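Local coordinates for protein retinol dehydratase (Spodoptera frugiperda, PDB 1FMJ) that probably dehydrates retinol to anhydroretinol by way of a sulfated intermediate, being a member of the sulfotransferase family that binds retinol and adenosine 3',5'-diphosphate, at residues A[208-220]-A[322-334]. Residues are numbered along the deposited sequence; the frame is centred on the assembly and turned at random.
Sequences SNFKDFWEMFHRG and YFDEEMTKQAEKW
The carbonyl oxygen of Trp-214 is gripped twice by His-218, whose backbone N and ring ND1 (2.6 Å from Trp-214 O) arrive from opposite faces of the carbonyl plane. With chi1 at 81°, the imidazole folds back along its own helix, while His-218 CB sits 3.8 Å above the centroid of the six-membered ring of Trp-334, a CH-pi contact. Helices 210-218 and 325-334 run nearly parallel with axes 11.9 Å apart, and the case illustrates how large aromatic side chains can bridge so wide a spacing. The Trp-214 indole is a knob among Met-327, Gln-330, Ala-331 and Trp-334; the edge of Phe-323 meets one indole face, and Trp-214 CZ2 lies 3.5 Å from Ala-331 CB. Phe-210 turns its own edge to Phe-323 and receives that of Tyr-322 on a face. Lys-211, its chain extended, crosses Glu-326 in a salt bridge (Lys-211 NZ to Glu-326 OE2, 3.1 Å). Replacing Trp-214 by alanine is likely to open a gap beside Ala-331 and to leave Phe-323 without the indole face its edge packs on. Helix 187-200 adjoins this aromatic cluster through Phe-195 against Phe-210 and His-196 hydrogen-bonded to Tyr-322 OH, while Phe-228 of helix 227-235 packs against Trp-334.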
ATOM      1  N   SER A 208      15.855 -15.901  -3.929  1.00 33.96           N
ATOM      2  CA  SER A 208      14.659 -15.830  -4.765  1.00 32.46           C
ATOM      3  C   SER A 208      14.787 -14.677  -5.756  1.00 31.67           C
ATOM      4  O   SER A 208      15.406 -13.656  -5.442  1.00 31.53           O
ATOM      5  CB  SER A 208      13.405 -15.631  -3.902  1.00 33.18           C
ATOM      6  OG  SER A 208      13.062 -16.817  -3.195  1.00 34.01           O
ATOM      7  N   ASN A 209      14.211 -14.845  -6.945  1.00 29.00           N
ATOM      8  CA  ASN A 209      14.265 -13.812  -7.978  1.00 28.14           C
ATOM      9  C   ASN A 209      12.880 -13.243  -8.301  1.00 27.43           C
ATOM     10  O   ASN A 209      11.874 -13.630  -7.701  1.00 25.67           O
ATOM     11  CB  ASN A 209      14.894 -14.359  -9.267  1.00 29.02           C
ATOM     12  CG  ASN A 209      14.159 -15.570  -9.807  1.00 29.53           C
ATOM     13  OD1 ASN A 209      12.931 -15.642  -9.755  1.00 30.30           O
ATOM     14  ND2 ASN A 209      14.910 -16.528 -10.344  1.00 32.16           N
ATOM     15  N   PHE A 210      12.830 -12.337  -9.267  1.00 26.09           N
ATOM     16  CA  PHE A 210      11.563 -11.722  -9.624  1.00 26.19           C
ATOM     17  C   PHE A 210      10.536 -12.682 -10.208  1.00 25.57           C
ATOM     18  O   PHE A 210       9.348 -12.556  -9.932  1.00 25.90           O
ATOM     19  CB  PHE A 210      11.764 -10.565 -10.600  1.00 24.07           C
ATOM     20  CG  PHE A 210      10.481  -9.897 -10.982  1.00 23.90           C
ATOM     21  CD1 PHE A 210       9.720  -9.234 -10.022  1.00 23.36           C
ATOM     22  CD2 PHE A 210       9.990  -9.993 -12.276  1.00 23.38           C
ATOM     23  CE1 PHE A 210       8.485  -8.683 -10.347  1.00 22.56           C
ATOM     24  CE2 PHE A 210       8.758  -9.447 -12.606  1.00 21.81           C
ATOM     25  CZ  PHE A 210       8.004  -8.794 -11.643  1.00 23.27           C
ATOM     26  N   LYS A 211      10.977 -13.636 -11.022  1.00 26.11           N
ATOM     27  CA  LYS A 211      10.030 -14.570 -11.608  1.00 24.78           C
ATOM     28  C   LYS A 211       9.328 -15.378 -10.528  1.00 24.67           C
ATOM     29  O   LYS A 211       8.142 -15.671 -10.661  1.00 24.05           O
ATOM     30  CB  LYS A 211      10.715 -15.507 -12.596  1.00 25.79           C
ATOM     31  CG  LYS A 211       9.735 -16.424 -13.302  1.00 26.44           C
ATOM     32  CD  LYS A 211      10.416 -17.284 -14.351  1.00 28.89           C
ATOM     33  CE  LYS A 211       9.407 -18.141 -15.093  1.00 28.85           C
ATOM     34  NZ  LYS A 211      10.086 -19.140 -15.970  1.00 30.50           N
ATOM     35  N   ASP A 212      10.047 -15.746  -9.465  1.00 24.13           N
ATOM     36  CA  ASP A 212       9.423 -16.495  -8.375  1.00 24.88           C
ATOM     37  C   ASP A 212       8.434 -15.559  -7.688  1.00 24.27           C
ATOM     38  O   ASP A 212       7.386 -15.980  -7.203  1.00 23.17           O
ATOM     39  CB  ASP A 212      10.441 -16.946  -7.329  1.00 27.70           C
ATOM     40  CG  ASP A 212      11.460 -17.910  -7.873  1.00 29.17           C
ATOM     41  OD1 ASP A 212      11.097 -18.738  -8.730  1.00 30.44           O
ATOM     42  OD2 ASP A 212      12.624 -17.844  -7.421  1.00 31.95           O
ATOM     43  N   PHE A 213       8.787 -14.283  -7.635  1.00 23.45           N
ATOM     44  CA  PHE A 213       7.918 -13.303  -7.004  1.00 22.83           C
ATOM     45  C   PHE A 213       6.666 -13.146  -7.866  1.00 23.31           C
ATOM     46  O   PHE A 213       5.553 -13.054  -7.346  1.00 23.40           O
ATOM     47  CB  PHE A 213       8.633 -11.959  -6.858  1.00 20.94           C
ATOM     48  CG  PHE A 213       7.839 -10.938  -6.091  1.00 21.70           C
ATOM     49  CD1 PHE A 213       7.810 -10.963  -4.698  1.00 21.61           C
ATOM     50  CD2 PHE A 213       7.069  -9.992  -6.757  1.00 20.60           C
ATOM     51  CE1 PHE A 213       7.021 -10.059  -3.981  1.00 20.03           C
ATOM     52  CE2 PHE A 213       6.275  -9.082  -6.045  1.00 21.68           C
ATOM     53  CZ  PHE A 213       6.254  -9.120  -4.657  1.00 19.30           C
ATOM     54  N   TRP A 214       6.857 -13.127  -9.185  1.00 23.46           N
ATOM     55  CA  TRP A 214       5.748 -12.988 -10.128  1.00 23.04           C
ATOM     56  C   TRP A 214       4.778 -14.161 -10.080  1.00 23.55           C
ATOM     57  O   TRP A 214       3.566 -13.973 -10.191  1.00 23.99           O
ATOM     58  CB  TRP A 214       6.275 -12.825 -11.552  1.00 22.32           C
ATOM     59  CG  TRP A 214       5.222 -13.053 -12.610  1.00 21.98           C
ATOM     60  CD1 TRP A 214       5.121 -14.128 -13.446  1.00 22.81           C
ATOM     61  CD2 TRP A 214       4.131 -12.187 -12.937  1.00 21.20           C
ATOM     62  NE1 TRP A 214       4.037 -13.983 -14.278  1.00 22.29           N
ATOM     63  CE2 TRP A 214       3.412 -12.800 -13.987  1.00 21.31           C
ATOM     64  CE3 TRP A 214       3.690 -10.948 -12.444  1.00 20.06           C
ATOM     65  CZ2 TRP A 214       2.275 -12.217 -14.558  1.00 21.06           C
ATOM     66  CZ3 TRP A 214       2.561 -10.370 -13.009  1.00 21.64           C
ATOM     67  CH2 TRP A 214       1.865 -11.005 -14.056  1.00 21.69           C
ATOM     68  N   GLU A 215       5.306 -15.371  -9.937  1.00 24.37           N
ATOM     69  CA  GLU A 215       4.457 -16.557  -9.855  1.00 25.45           C
ATOM     70  C   GLU A 215       3.508 -16.401  -8.672  1.00 24.71           C
ATOM     71  O   GLU A 215       2.306 -16.637  -8.774  1.00 24.30           O
ATOM     72  CB  GLU A 215       5.297 -17.816  -9.638  1.00 26.28           C
ATOM     73  CG  GLU A 215       6.186 -18.221 -10.808  1.00 29.55           C
ATOM     74  CD  GLU A 215       5.395 -18.522 -12.071  1.00 31.72           C
ATOM     75  OE1 GLU A 215       4.232 -18.975 -11.949  1.00 30.96           O
ATOM     76  OE2 GLU A 215       5.946 -18.315 -13.181  1.00 32.08           O
ATOM     77  N   MET A 216       4.081 -16.004  -7.543  1.00 24.44           N
ATOM     78  CA  MET A 216       3.346 -15.819  -6.303  1.00 22.21           C
ATOM     79  C   MET A 216       2.331 -14.698  -6.433  1.00 21.27           C
ATOM     80  O   MET A 216       1.146 -14.879  -6.137  1.00 19.84           O
ATOM     81  CB  MET A 216       4.345 -15.522  -5.176  1.00 24.19           C
ATOM     82  CG  MET A 216       3.746 -15.115  -3.835  1.00 27.00           C
ATOM     83  SD  MET A 216       5.012 -15.114  -2.510  1.00 33.34           S
ATOM     84  CE  MET A 216       6.378 -14.206  -3.310  1.00 32.06           C
ATOM     85  N   PHE A 217       2.797 -13.545  -6.903  1.00 19.26           N
ATOM     86  CA  PHE A 217       1.938 -12.380  -7.058  1.00 19.30           C
ATOM     87  C   PHE A 217       0.737 -12.545  -7.988  1.00 18.79           C
ATOM     88  O   PHE A 217      -0.360 -12.113  -7.641  1.00 18.49           O
ATOM     89  CB  PHE A 217       2.753 -11.184  -7.533  1.00 19.42           C
ATOM     90  CG  PHE A 217       1.932  -9.955  -7.765  1.00 19.18           C
ATOM     91  CD1 PHE A 217       1.565  -9.136  -6.701  1.00 19.98           C
ATOM     92  CD2 PHE A 217       1.529  -9.607  -9.044  1.00 20.31           C
ATOM     93  CE1 PHE A 217       0.810  -7.985  -6.914  1.00 19.10           C
ATOM     94  CE2 PHE A 217       0.771  -8.452  -9.265  1.00 20.26           C
ATOM     95  CZ  PHE A 217       0.414  -7.645  -8.197  1.00 18.17           C
ATOM     96  N   HIS A 218       0.921 -13.143  -9.166  1.00 19.85           N
ATOM     97  CA  HIS A 218      -0.224 -13.285 -10.072  1.00 21.46           C
ATOM     98  C   HIS A 218      -1.133 -14.453  -9.719  1.00 21.91           C
ATOM     99  O   HIS A 218      -2.235 -14.558 -10.242  1.00 23.23           O
ATOM    100  CB  HIS A 218       0.210 -13.374 -11.548  1.00 20.91           C
ATOM    101  CG  HIS A 218       0.677 -14.728 -11.991  1.00 22.09           C
ATOM    102  ND1 HIS A 218       1.823 -15.323 -11.505  1.00 22.69           N
ATOM    103  CD2 HIS A 218       0.210 -15.554 -12.959  1.00 22.89           C
ATOM    104  CE1 HIS A 218       2.046 -16.451 -12.156  1.00 21.93           C
ATOM    105  NE2 HIS A 218       1.082 -16.615 -13.045  1.00 23.23           N
ATOM    106  N   ARG A 219      -0.678 -15.319  -8.819  1.00 22.57           N
ATOM    107  CA  ARG A 219      -1.484 -16.456  -8.398  1.00 23.83           C
ATOM    108  C   ARG A 219      -2.255 -16.108  -7.129  1.00 23.37           C
ATOM    109  O   ARG A 219      -2.905 -16.967  -6.528  1.00 23.64           O
ATOM    110  CB  ARG A 219      -0.612 -17.688  -8.147  1.00 24.36           C
ATOM    111  CG  ARG A 219      -0.246 -18.463  -9.406  1.00 27.55           C
ATOM    112  CD  ARG A 219       0.176 -19.877  -9.045  1.00 29.99           C
ATOM    113  NE  ARG A 219      -0.834 -20.536  -8.212  1.00 32.56           N
ATOM    114  CZ  ARG A 219      -0.702 -21.750  -7.679  1.00 33.28           C
ATOM    115  NH1 ARG A 219       0.401 -22.457  -7.894  1.00 32.95           N
ATOM    116  NH2 ARG A 219      -1.667 -22.250  -6.910  1.00 33.10           N
ATOM    117  N   GLY A 220      -2.190 -14.839  -6.740  1.00 22.70           N
ATOM    118  CA  GLY A 220      -2.878 -14.393  -5.543  1.00 22.82           C
ATOM    119  C   GLY A 220      -2.261 -14.951  -4.274  1.00 22.71           C
ATOM    120  O   GLY A 220      -2.964 -15.204  -3.286  1.00 22.42           O
ATOM    121  N   TYR A 322      11.796  -6.655 -16.942  1.00 25.24           N
ATOM    122  CA  TYR A 322      11.770  -7.749 -15.974  1.00 23.81           C
ATOM    123  C   TYR A 322      11.038  -9.015 -16.408  1.00 23.80           C
ATOM    124  O   TYR A 322      11.216 -10.068 -15.804  1.00 24.18           O
ATOM    125  CB  TYR A 322      11.142  -7.276 -14.661  1.00 22.64           C
ATOM    126  CG  TYR A 322      11.945  -6.263 -13.889  1.00 21.05           C
ATOM    127  CD1 TYR A 322      11.994  -4.932 -14.285  1.00 19.65           C
ATOM    128  CD2 TYR A 322      12.633  -6.635 -12.734  1.00 20.17           C
ATOM    129  CE1 TYR A 322      12.704  -3.989 -13.547  1.00 20.44           C
ATOM    130  CE2 TYR A 322      13.348  -5.708 -11.994  1.00 18.85           C
ATOM    131  CZ  TYR A 322      13.380  -4.384 -12.399  1.00 19.95           C
ATOM    132  OH  TYR A 322      14.081  -3.459 -11.654  1.00 18.23           O
ATOM    133  N   PHE A 323      10.199  -8.910 -17.431  1.00 24.29           N
ATOM    134  CA  PHE A 323       9.444 -10.059 -17.921  1.00 24.52           C
ATOM    135  C   PHE A 323      10.025 -10.603 -19.221  1.00 25.60           C
ATOM    136  O   PHE A 323      10.222  -9.852 -20.183  1.00 26.00           O
ATOM    137  CB  PHE A 323       7.990  -9.669 -18.182  1.00 24.45           C
ATOM    138  CG  PHE A 323       7.213  -9.329 -16.948  1.00 24.62           C
ATOM    139  CD1 PHE A 323       7.613  -8.289 -16.118  1.00 23.56           C
ATOM    140  CD2 PHE A 323       6.053 -10.032 -16.634  1.00 23.57           C
ATOM    141  CE1 PHE A 323       6.868  -7.949 -14.989  1.00 23.93           C
ATOM    142  CE2 PHE A 323       5.303  -9.704 -15.510  1.00 24.11           C
ATOM    143  CZ  PHE A 323       5.711  -8.657 -14.685  1.00 23.89           C
ATOM    144  N   ASP A 324      10.293 -11.903 -19.265  1.00 26.17           N
ATOM    145  CA  ASP A 324      10.814 -12.489 -20.486  1.00 27.99           C
ATOM    146  C   ASP A 324       9.632 -12.790 -21.394  1.00 28.94           C
ATOM    147  O   ASP A 324       8.488 -12.484 -21.045  1.00 28.50           O
ATOM    148  CB  ASP A 324      11.626 -13.759 -20.190  1.00 29.20           C
ATOM    149  CG  ASP A 324      10.839 -14.812 -19.437  1.00 29.59           C
ATOM    150  OD1 ASP A 324      11.490 -15.699 -18.856  1.00 31.40           O
ATOM    151  OD2 ASP A 324       9.595 -14.771 -19.428  1.00 29.58           O
ATOM    152  N   GLU A 325       9.895 -13.370 -22.560  1.00 29.97           N
ATOM    153  CA  GLU A 325       8.819 -13.675 -23.487  1.00 31.45           C
ATOM    154  C   GLU A 325       7.682 -14.451 -22.814  1.00 31.84           C
ATOM    155  O   GLU A 325       6.521 -14.037 -22.877  1.00 32.21           O
ATOM    156  CB  GLU A 325       9.358 -14.444 -24.707  1.00 33.50           C
ATOM    157  CG  GLU A 325      10.796 -14.984 -24.603  1.00 36.85           C
ATOM    158  CD  GLU A 325      11.879 -13.900 -24.445  1.00 38.14           C
ATOM    159  OE1 GLU A 325      11.905 -12.908 -25.218  1.00 39.78           O
ATOM    160  OE2 GLU A 325      12.726 -14.059 -23.548  1.00 36.66           O
ATOM    161  N   GLU A 326       8.017 -15.558 -22.157  1.00 31.57           N
ATOM    162  CA  GLU A 326       7.026 -16.385 -21.472  1.00 32.63           C
ATOM    163  C   GLU A 326       6.222 -15.613 -20.430  1.00 32.08           C
ATOM    164  O   GLU A 326       4.993 -15.632 -20.445  1.00 32.45           O
ATOM    165  CB  GLU A 326       7.703 -17.569 -20.784  1.00 34.51           C
ATOM    166  CG  GLU A 326       6.778 -18.320 -19.836  1.00 37.95           C
ATOM    167  CD  GLU A 326       7.528 -19.237 -18.884  1.00 41.39           C
ATOM    168  OE1 GLU A 326       8.145 -20.219 -19.364  1.00 42.41           O
ATOM    169  OE2 GLU A 326       7.501 -18.970 -17.657  1.00 41.57           O
ATOM    170  N   MET A 327       6.920 -14.952 -19.512  1.00 30.79           N
ATOM    171  CA  MET A 327       6.268 -14.173 -18.467  1.00 29.96           C
ATOM    172  C   MET A 327       5.332 -13.139 -19.073  1.00 29.11           C
ATOM    173  O   MET A 327       4.214 -12.946 -18.596  1.00 29.01           O
ATOM    174  CB  MET A 327       7.315 -13.470 -17.600  1.00 28.91           C
ATOM    175  CG  MET A 327       8.040 -14.394 -16.655  1.00 29.35           C
ATOM    176  SD  MET A 327       9.553 -13.663 -15.997  1.00 28.60           S
ATOM    177  CE  MET A 327       8.928 -12.584 -14.727  1.00 25.95           C
ATOM    178  N   THR A 328       5.798 -12.473 -20.122  1.00 28.84           N
ATOM    179  CA  THR A 328       4.998 -11.463 -20.798  1.00 28.68           C
ATOM    180  C   THR A 328       3.683 -12.076 -21.272  1.00 29.04           C
ATOM    181  O   THR A 328       2.612 -11.526 -21.025  1.00 28.60           O
ATOM    182  CB  THR A 328       5.766 -10.864 -21.997  1.00 29.24           C
ATOM    183  OG1 THR A 328       6.917 -10.149 -21.518  1.00 28.36           O
ATOM    184  CG2 THR A 328       4.875  -9.912 -22.786  1.00 27.54           C
ATOM    185  N   LYS A 329       3.771 -13.222 -21.941  1.00 29.46           N
ATOM    186  CA  LYS A 329       2.583 -13.913 -22.431  1.00 30.64           C
ATOM    187  C   LYS A 329       1.697 -14.327 -21.263  1.00 29.43           C
ATOM    188  O   LYS A 329       0.478 -14.143 -21.289  1.00 29.59           O
ATOM    189  CB  LYS A 329       2.977 -15.161 -23.232  1.00 32.36           C
ATOM    190  CG  LYS A 329       3.740 -14.869 -24.518  1.00 35.53           C
ATOM    191  CD  LYS A 329       2.887 -14.111 -25.517  1.00 36.57           C
ATOM    192  CE  LYS A 329       3.630 -13.918 -26.832  1.00 37.65           C
ATOM    193  NZ  LYS A 329       2.760 -13.295 -27.873  1.00 38.91           N
ATOM    194  N   GLN A 330       2.319 -14.897 -20.238  1.00 28.77           N
ATOM    195  CA  GLN A 330       1.587 -15.335 -19.059  1.00 28.62           C
ATOM    196  C   GLN A 330       0.812 -14.173 -18.442  1.00 27.63           C
ATOM    197  O   GLN A 330      -0.335 -14.327 -18.026  1.00 27.98           O
ATOM    198  CB  GLN A 330       2.559 -15.909 -18.027  1.00 29.79           C
ATOM    199  CG  GLN A 330       1.898 -16.329 -16.721  1.00 32.32           C
ATOM    200  CD  GLN A 330       2.896 -16.859 -15.712  1.00 32.95           C
ATOM    201  OE1 GLN A 330       3.878 -16.192 -15.390  1.00 33.22           O
ATOM    202  NE2 GLN A 330       2.647 -18.061 -15.203  1.00 33.54           N
ATOM    203  N   ALA A 331       1.443 -13.004 -18.399  1.00 26.67           N
ATOM    204  CA  ALA A 331       0.822 -11.822 -17.818  1.00 25.89           C
ATOM    205  C   ALA A 331      -0.374 -11.346 -18.625  1.00 26.39           C
ATOM    206  O   ALA A 331      -1.383 -10.936 -18.050  1.00 26.17           O
ATOM    207  CB  ALA A 331       1.842 -10.695 -17.703  1.00 25.18           C
ATOM    208  N   GLU A 332      -0.248 -11.390 -19.951  1.00 26.56           N
ATOM    209  CA  GLU A 332      -1.320 -10.946 -20.840  1.00 26.90           C
ATOM    210  C   GLU A 332      -2.559 -11.820 -20.667  1.00 26.39           C
ATOM    211  O   GLU A 332      -3.676 -11.324 -20.606  1.00 27.01           O
ATOM    212  CB  GLU A 332      -0.846 -10.977 -22.300  1.00 26.18           C
ATOM    213  N   LYS A 333      -2.355 -13.125 -20.584  1.00 26.82           N
ATOM    214  CA  LYS A 333      -3.464 -14.051 -20.401  1.00 26.80           C
ATOM    215  C   LYS A 333      -4.162 -13.723 -19.082  1.00 25.38           C
ATOM    216  O   LYS A 333      -5.391 -13.609 -19.021  1.00 25.70           O
ATOM    217  CB  LYS A 333      -2.929 -15.484 -20.380  1.00 28.40           C
ATOM    218  CG  LYS A 333      -3.973 -16.583 -20.270  1.00 30.34           C
ATOM    219  CD  LYS A 333      -3.273 -17.940 -20.302  1.00 32.69           C
ATOM    220  CE  LYS A 333      -4.236 -19.107 -20.190  1.00 33.68           C
ATOM    221  NZ  LYS A 333      -3.508 -20.408 -20.380  1.00 35.79           N
ATOM    222  N   TRP A 334      -3.364 -13.558 -18.031  1.00 23.69           N
ATOM    223  CA  TRP A 334      -3.885 -13.254 -16.709  1.00 22.86           C
ATOM    224  C   TRP A 334      -4.686 -11.967 -16.729  1.00 22.18           C
ATOM    225  O   TRP A 334      -5.784 -11.894 -16.171  1.00 21.39           O
ATOM    226  CB  TRP A 334      -2.738 -13.145 -15.703  1.00 21.27           C
ATOM    227  CG  TRP A 334      -3.164 -12.793 -14.309  1.00 19.93           C
ATOM    228  CD1 TRP A 334      -4.048 -13.476 -13.519  1.00 19.20           C
ATOM    229  CD2 TRP A 334      -2.682 -11.696 -13.516  1.00 18.42           C
ATOM    230  NE1 TRP A 334      -4.143 -12.875 -12.283  1.00 18.98           N
ATOM    231  CE2 TRP A 334      -3.315 -11.784 -12.254  1.00 18.53           C
ATOM    232  CE3 TRP A 334      -1.774 -10.651 -13.748  1.00 17.65           C
ATOM    233  CZ2 TRP A 334      -3.068 -10.863 -11.223  1.00 17.94           C
ATOM    234  CZ3 TRP A 334      -1.527  -9.736 -12.725  1.00 18.29           C
ATOM    235  CH2 TRP A 334      -2.174  -9.851 -11.477  1.00 17.35           C
TER